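Local structure of transaminase (Bacillus megaterium, 5G0A) at the interface of chains A and B. The protein catalyses PLP-dependent transfer of amino groups as an S-selective omega-transaminase of the class-III aminotransferase family. Numbering follows the deposited sequence. Chains: chain A/B, Transaminase.

Contact 1: the interface of chains A and B. Residues chain A 75-76, 79, 305, 336; chain B 75-76, 79, 305, 336.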
# COMPACT_ATOMS: atom_id res chain seq x y z
N ILE A 75 -23.40 30.19 -22.70
CA ILE A 75 -23.75 29.82 -21.32
C ILE A 75 -25.09 30.40 -20.92
O ILE A 75 -25.93 29.69 -20.40
CB ILE A 75 -22.67 30.26 -20.29
CG1 ILE A 75 -21.36 29.53 -20.59
CG2 ILE A 75 -23.16 29.98 -18.86
CD1 ILE A 75 -20.13 30.13 -19.90
N LYS A 76 -25.29 31.68 -21.20
CA LYS A 76 -26.58 32.33 -20.92
C LYS A 76 -27.74 31.62 -21.60
O LYS A 76 -28.79 31.42 -20.98
CB LYS A 76 -26.54 33.82 -21.28
CG LYS A 76 -25.59 34.63 -20.40
CD LYS A 76 -25.66 36.13 -20.74
CE LYS A 76 -24.64 36.94 -19.96
NZ LYS A 76 -24.80 38.41 -20.24
N LEU A 79 -28.62 28.47 -19.80
CA LEU A 79 -29.30 28.79 -18.54
C LEU A 79 -30.77 29.18 -18.73
O LEU A 79 -31.50 29.42 -17.76
CB LEU A 79 -28.53 29.92 -17.83
CG LEU A 79 -27.15 29.53 -17.25
CD1 LEU A 79 -26.37 30.77 -16.86
CD2 LEU A 79 -27.28 28.57 -16.06
N LEU A 305 -16.17 27.45 -17.65
CA LEU A 305 -16.79 26.73 -16.53
C LEU A 305 -15.98 25.47 -16.28
O LEU A 305 -15.18 25.05 -17.14
CB LEU A 305 -18.24 26.34 -16.86
CG LEU A 305 -19.24 27.50 -16.94
CD1 LEU A 305 -20.57 26.94 -17.46
CD2 LEU A 305 -19.44 28.22 -15.61
N VAL A 336 -24.70 22.71 -18.53
CA VAL A 336 -24.26 24.11 -18.72
C VAL A 336 -22.75 24.15 -18.96
O VAL A 336 -22.28 24.87 -19.86
CB VAL A 336 -24.73 25.03 -17.57
CG1 VAL A 336 -24.35 26.50 -17.83
CG2 VAL A 336 -26.25 24.93 -17.40
N ILE B 75 -25.90 34.14 -12.11
CA ILE B 75 -24.82 33.62 -12.93
C ILE B 75 -24.62 34.48 -14.17
O ILE B 75 -23.49 34.78 -14.54
CB ILE B 75 -25.04 32.16 -13.32
CG1 ILE B 75 -25.07 31.27 -12.06
CG2 ILE B 75 -23.92 31.65 -14.23
CD1 ILE B 75 -25.68 29.90 -12.30
N LYS B 76 -25.73 34.89 -14.81
CA LYS B 76 -25.60 35.73 -16.01
C LYS B 76 -24.91 37.05 -15.65
O LYS B 76 -24.10 37.55 -16.42
CB LYS B 76 -26.97 35.99 -16.65
CG LYS B 76 -27.59 34.77 -17.31
CD LYS B 76 -28.97 35.11 -17.89
CE LYS B 76 -29.63 33.88 -18.48
NZ LYS B 76 -30.99 34.15 -19.03
N LEU B 79 -21.10 36.74 -15.33
CA LEU B 79 -20.52 36.65 -16.67
C LEU B 79 -20.31 38.02 -17.36
O LEU B 79 -19.64 38.08 -18.39
CB LEU B 79 -21.36 35.73 -17.54
CG LEU B 79 -21.37 34.23 -17.20
CD1 LEU B 79 -22.55 33.56 -17.91
CD2 LEU B 79 -20.07 33.50 -17.50
N LEU B 305 -24.11 25.09 -10.82
CA LEU B 305 -22.78 24.89 -11.43
C LEU B 305 -21.93 24.01 -10.52
O LEU B 305 -22.23 23.92 -9.32
CB LEU B 305 -22.07 26.22 -11.67
CG LEU B 305 -22.67 27.15 -12.75
CD1 LEU B 305 -21.97 28.52 -12.67
CD2 LEU B 305 -22.49 26.54 -14.13
N VAL B 336 -17.30 32.22 -11.26
CA VAL B 336 -18.70 32.11 -11.72
C VAL B 336 -19.43 31.01 -10.93
O VAL B 336 -20.60 31.17 -10.55
CB VAL B 336 -18.79 31.85 -13.23
CG1 VAL B 336 -20.24 31.73 -13.69
CG2 VAL B 336 -18.09 32.98 -13.99

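Contact 2: the interface of chains A and B. Residues chain A 18-19, 21, 23, 28; chain B 114-115, 321.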
# COMPACT_ATOMS: atom_id res chain seq x y z
N ARG A 18 -9.12 37.05 3.76
CA ARG A 18 -8.12 36.73 4.78
C ARG A 18 -8.66 35.81 5.88
O ARG A 18 -8.02 34.82 6.25
CB ARG A 18 -7.60 38.01 5.42
CG ARG A 18 -6.72 38.87 4.53
CD ARG A 18 -6.28 40.13 5.28
NE ARG A 18 -5.72 41.14 4.37
CZ ARG A 18 -6.30 42.30 4.09
NH1 ARG A 18 -7.47 42.64 4.64
NH2 ARG A 18 -5.71 43.15 3.26
N LYS A 19 -9.84 36.14 6.40
CA LYS A 19 -10.37 35.47 7.59
C LYS A 19 -10.98 34.09 7.32
O LYS A 19 -10.87 33.20 8.16
CB LYS A 19 -11.42 36.36 8.27
CG LYS A 19 -11.84 35.87 9.64
CD LYS A 19 -12.88 36.80 10.26
CE LYS A 19 -13.45 36.19 11.53
NZ LYS A 19 -12.39 35.98 12.56
N LEU A 21 -11.03 32.06 4.23
CA LEU A 21 -10.57 31.15 3.16
C LEU A 21 -9.24 30.54 3.51
O LEU A 21 -8.34 31.22 3.99
CB LEU A 21 -10.46 31.91 1.84
CG LEU A 21 -11.78 32.35 1.20
CD1 LEU A 21 -11.43 33.20 -0.01
CD2 LEU A 21 -12.65 31.16 0.78
N ARG A 23 -5.55 29.23 3.13
CA ARG A 23 -4.41 29.71 2.36
C ARG A 23 -3.77 28.57 1.58
O ARG A 23 -3.77 27.43 2.05
CB ARG A 23 -3.36 30.28 3.33
CG ARG A 23 -3.79 31.50 4.14
CD ARG A 23 -3.71 32.78 3.31
NE ARG A 23 -4.81 32.93 2.33
CZ ARG A 23 -6.03 33.37 2.64
NH1 ARG A 23 -6.33 33.74 3.90
NH2 ARG A 23 -6.95 33.47 1.68
N GLN A 28 -0.62 32.57 6.46
CA GLN A 28 -1.56 33.65 6.79
C GLN A 28 -0.78 34.92 7.11
O GLN A 28 -1.18 36.02 6.73
CB GLN A 28 -2.41 33.25 7.99
CG GLN A 28 -3.46 34.29 8.37
CD GLN A 28 -4.73 34.24 7.53
OE1 GLN A 28 -4.77 33.67 6.43
NE2 GLN A 28 -5.78 34.85 8.05
N LYS B 114 -12.37 27.99 8.62
CA LYS B 114 -12.10 28.41 7.25
C LYS B 114 -12.63 27.40 6.22
O LYS B 114 -12.76 26.23 6.51
CB LYS B 114 -10.60 28.60 7.04
CG LYS B 114 -10.01 29.89 7.61
CD LYS B 114 -8.59 30.07 7.14
CE LYS B 114 -8.11 31.51 7.26
NZ LYS B 114 -6.82 31.64 6.51
N VAL B 115 -12.92 27.89 5.02
CA VAL B 115 -13.40 27.09 3.90
C VAL B 115 -12.33 27.02 2.79
O VAL B 115 -11.58 28.01 2.53
CB VAL B 115 -14.70 27.71 3.29
CG1 VAL B 115 -15.17 26.94 2.06
CG2 VAL B 115 -15.84 27.79 4.30
N ASP B 321 -2.85 27.72 8.66
CA ASP B 321 -2.40 29.09 8.45
C ASP B 321 -0.92 29.35 8.74
O ASP B 321 -0.36 30.33 8.24
CB ASP B 321 -3.22 30.04 9.33
CG ASP B 321 -4.55 30.45 8.71
OD1 ASP B 321 -4.86 30.11 7.54
OD2 ASP B 321 -5.29 31.16 9.41
O HOH W 1 -5.34 28.05 5.75

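Contact 1: the interface of chains A and B
A:Lys76 and B:Lys76 meet across the two-fold axis through the hydrocarbon parts of their side chains, the CG methylenes lying 3.7 Å apart. Both chains run extended beyond CG and cross obliquely. The CE methylene of B:Lys76 reaches 3.6 Å from the backbone O of A:Lys76, and the CE of A:Lys76 does the same on the other side; each NZ ends up near the partner's backbone, 4.0 Å from the O of the other Lys76. Shortening A:Lys76 to an alanine would probably leave CG and CB of B:Lys76 without the methylenes they pack on and open a gap beside CD1 of B:Leu79. Next to this pair, A:Leu79 sets its CD1 methyl 3.7 Å from the CG2 of B:Ile75, the side chains crossing at about a right angle; the twin contact brings the CG2 of A:Ile75 to the CD1 of B:Leu79. In both isoleucines CG2 stands anti to the backbone N while CG1 lies beside it (chi1 -63°), which turns the CG2 branch towards the partner's leucine. Further along the axis, A:Leu305 and B:Leu305 touch by their CD2 methyls at 3.8 Å, again nearly perpendicular. The patch is thus a two-fold apolar seam, with Ile75 and Lys76 supplied by helix 69-78, Leu79 just after its end and Leu305 from a loop; it probably helps to pack the two subunits together at the axis of the dimer expected of this family. Val336, near the start of helix 335-350, backs Ile75 of its own chain and merely skims the partner: the CG1 methyl of A:Val336 lies 4.1 Å from the CD2 of B:Leu305.

Contact 2: the interface of chains A and B
The ammonium NZ of B:Lys114 is gripped by acceptors from both chains. Its shortest bond is a salt bridge within its own chain, 2.7 Å to the carboxylate OD1 of B:Asp321, met on the syn side. Across the interface NZ donates to the side-chain amide OE1 of A:Gln28 at 2.9 Å and to the backbone O of A:Leu21 at 3.0 Å, in both cases from above the carbonyl plane. The lysine, extended beyond CG, reaches these groups from strand 112-118, its CD and CE methylenes passing close to the backbone of A:Lys19 and A:Leu21. A:Gln28 is bent at chi2 (81°), which folds its amide over the carboxylate of B:Asp321; the two flat groups stack with planes 11° apart. Its OE1 also accepts from NH1 of A:Arg23 at 3.0 Å, while its NE2 donates to the backbone O of A:Arg18, together fixing which end of the amide faces the lysine. The guanidinium of A:Arg23, with OE1 in its plane, lies with one face towards the backbone O of A:Leu21. The nearby carboxylate and carbonyl oxygens probably favour the charged lysine despite the neighbouring arginine. Backbone links flank this cluster: N of A:Gln28 donates to the O of B:Asp321 at 2.9 Å, and A:Leu21 forms a parallel beta bridge with B:Val115. Water 1 connects the backbone N of A:Arg23 to OD1 of B:Asp321. The site thereby fastens the N-terminal segment that follows helix 10-20 of one subunit to a strand and the end of helix 314-321 in the other, probably helping to hold the subunits together.

Contact 1 and contact 2 lie about 27 Å apart, measured between the centres of their C-alpha atoms, and belong to the same A-B interface. They share no residues, although Leu305 in contact 1 precedes strand 308-313, and Asp321 in contact 2 closes helix 314-321 that follows it. Contact 1 straddles the two-fold axis, where Lys76 and Leu305 each meet their own copies, whereas contact 2 lies away from it and occurs again with the chains exchanged. Central apolar packing and outlying polar links therefore complement each other, consistent with the dimer typical of class-III aminotransferases, here within a deposited assembly of four copies.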